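Local atomic coordinates of probable branched-chain amino acid ABC transporter, amino acid binding protein (Thermus thermophilus, PDB entry 3LKB), a protein that binds valine and probably delivers branched-chain amino acids to an ABC transporter for uptake into the cell. Residues A[32-37]-A[292-297]. The protein carries 2 engineered substitutions. Numbering follows the deposited sequence.
Sequences EDYCKW and LAAAIA. Engineered in segment 292-297: Ala293 (natural residue Val), Ala295 (natural residue Ser).
Helix-helix packing within one lobe of the periplasmic-binding-protein fold brings Tyr34, on helix 21-41, against Ala294 and Ala295 on helix 285-308. The backbones of the two segments are closest at Tyr34 and Ala294, whose CA atoms are 6.6 Å apart, and the phenol ring slants across residues 294-295. With chi1 at -166°, Tyr34 holds its CG anti to the backbone N, which directs the ring at the other helix. Near its root, CD2 of Tyr34 meets CB of Ala294 at 3.9 Å; further out, CE2 of Tyr34 comes within 3.5 Å of the Ala295 CA. The engineered Ala295, a serine in nature, also sets its CB 4.2 Å from the centroid of the Tyr34 ring, an off-centre CH-pi contact. No hydrogen bond runs directly between the two segments; a water bridges them instead, 2.8 Å from both Tyr34 OH and Ala295 O and donating to the latter. A phenylalanine in place of Tyr34 would probably leave this water without its phenol partner and break the link to the Ala295 carbonyl. Ile271 of helix 263-274 also touches Tyr34, while Cys35 and Glu32 rest on strand 47-55 and Leu292 and Ile296 pack against strand 121-123.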
loop_
_atom_site.group_PDB
_atom_site.type_symbol
_atom_site.label_atom_id
_atom_site.label_comp_id
_atom_site.label_asym_id
_atom_site.label_seq_id
_atom_site.Cartn_x
_atom_site.Cartn_y
_atom_site.Cartn_z
ATOM N N GLU A 32 -1.057 13.872 -5.513
ATOM C CA GLU A 32 0.146 13.990 -6.293
ATOM C C GLU A 32 -0.228 14.231 -7.744
ATOM O O GLU A 32 0.338 15.100 -8.382
ATOM C CB GLU A 32 0.987 12.736 -6.182
ATOM C CG GLU A 32 2.313 12.894 -6.879
ATOM C CD GLU A 32 3.309 11.781 -6.555
ATOM O OE1 GLU A 32 3.387 11.330 -5.371
ATOM O OE2 GLU A 32 4.024 11.371 -7.505
ATOM N N ASP A 33 -1.200 13.469 -8.249
ATOM C CA ASP A 33 -1.627 13.605 -9.643
ATOM C C ASP A 33 -2.221 14.974 -10.011
ATOM O O ASP A 33 -1.866 15.556 -11.044
ATOM C CB ASP A 33 -2.582 12.465 -10.046
ATOM C CG ASP A 33 -1.850 11.151 -10.140
ATOM O OD1 ASP A 33 -0.610 11.215 -10.003
ATOM O OD2 ASP A 33 -2.477 10.077 -10.305
ATOM N N TYR A 34 -3.094 15.440 -9.161
ATOM C CA TYR A 34 -3.753 16.708 -9.399
ATOM C C TYR A 34 -2.742 17.850 -9.393
ATOM O O TYR A 34 -2.795 18.763 -10.227
ATOM C CB TYR A 34 -4.794 16.932 -8.321
ATOM C CG TYR A 34 -5.693 18.049 -8.740
ATOM C CD1 TYR A 34 -6.659 17.797 -9.668
ATOM C CD2 TYR A 34 -5.501 19.306 -8.202
ATOM C CE1 TYR A 34 -7.467 18.810 -10.106
ATOM C CE2 TYR A 34 -6.300 20.333 -8.646
ATOM C CZ TYR A 34 -7.264 20.078 -9.588
ATOM O OH TYR A 34 -8.039 21.105 -10.042
ATOM N N CYS A 35 -1.822 17.782 -8.421
ATOM C CA CYS A 35 -0.799 18.789 -8.298
ATOM C C CYS A 35 0.071 18.806 -9.548
ATOM O O CYS A 35 0.520 19.869 -10.003
ATOM C CB CYS A 35 0.056 18.533 -7.072
ATOM S SG CYS A 35 1.196 19.889 -6.654
ATOM N N LYS A 36 0.266 17.597 -10.096
ATOM C CA LYS A 36 1.037 17.378 -11.314
ATOM C C LYS A 36 0.323 18.011 -12.487
ATOM O O LYS A 36 0.915 18.709 -13.309
ATOM C CB LYS A 36 1.170 15.881 -11.560
ATOM C CG LYS A 36 2.442 15.492 -12.291
ATOM C CD LYS A 36 3.199 14.391 -11.569
ATOM C CE LYS A 36 3.897 14.924 -10.331
ATOM N NZ LYS A 36 4.700 13.863 -9.652
ATOM N N TRP A 37 -0.999 17.739 -12.575
ATOM C CA TRP A 37 -1.893 18.355 -13.557
ATOM C C TRP A 37 -1.996 19.896 -13.420
ATOM O O TRP A 37 -2.004 20.592 -14.408
ATOM C CB TRP A 37 -3.287 17.703 -13.509
ATOM C CG TRP A 37 -4.178 17.981 -14.692
ATOM C CD1 TRP A 37 -4.141 17.356 -15.925
ATOM C CD2 TRP A 37 -5.280 18.881 -14.744
ATOM N NE1 TRP A 37 -5.151 17.833 -16.744
ATOM C CE2 TRP A 37 -5.854 18.779 -16.042
ATOM C CE3 TRP A 37 -5.836 19.777 -13.830
ATOM C CZ2 TRP A 37 -6.940 19.565 -16.450
ATOM C CZ3 TRP A 37 -6.950 20.565 -14.236
ATOM C CH2 TRP A 37 -7.483 20.452 -15.536
ATOM N N LEU A 292 -10.595 15.993 -4.769
ATOM C CA LEU A 292 -11.367 17.139 -4.286
ATOM C C LEU A 292 -10.508 17.965 -3.291
ATOM O O LEU A 292 -10.431 19.173 -3.407
ATOM C CB LEU A 292 -12.709 16.679 -3.669
ATOM C CG LEU A 292 -13.506 17.744 -2.918
ATOM C CD1 LEU A 292 -13.969 18.817 -3.923
ATOM C CD2 LEU A 292 -14.710 17.192 -2.080
ATOM N N ALA A 293 -9.833 17.318 -2.349
ATOM C CA ALA A 293 -9.038 18.029 -1.373
ATOM C C ALA A 293 -7.943 18.831 -2.079
ATOM O O ALA A 293 -7.768 20.015 -1.769
ATOM C CB ALA A 293 -8.418 17.072 -0.409
ATOM N N ALA A 294 -7.187 18.207 -2.992
ATOM C CA ALA A 294 -6.141 18.945 -3.699
ATOM C C ALA A 294 -6.753 20.066 -4.560
ATOM O O ALA A 294 -6.202 21.175 -4.635
ATOM C CB ALA A 294 -5.348 18.020 -4.576
ATOM N N ALA A 295 -7.876 19.767 -5.214
ATOM C CA ALA A 295 -8.582 20.778 -6.020
ATOM C C ALA A 295 -9.016 21.983 -5.186
ATOM O O ALA A 295 -8.855 23.115 -5.627
ATOM C CB ALA A 295 -9.792 20.165 -6.737
ATOM N N ILE A 296 -9.529 21.749 -3.975
ATOM C CA ILE A 296 -9.915 22.850 -3.103
ATOM C C ILE A 296 -8.691 23.738 -2.809
ATOM O O ILE A 296 -8.758 24.972 -3.017
ATOM C CB ILE A 296 -10.632 22.394 -1.825
ATOM C CG1 ILE A 296 -11.920 21.663 -2.197
ATOM C CG2 ILE A 296 -10.940 23.624 -0.887
ATOM C CD1 ILE A 296 -12.777 21.144 -1.027
ATOM N N ALA A 297 -7.581 23.097 -2.406
ATOM C CA ALA A 297 -6.302 23.764 -2.089
ATOM C C ALA A 297 -5.812 24.530 -3.282
ATOM O O ALA A 297 -5.532 25.706 -3.185
ATOM C CB ALA A 297 -5.248 22.756 -1.659
HETATM O O HOH W 1 -8.301 23.348 -8.326
#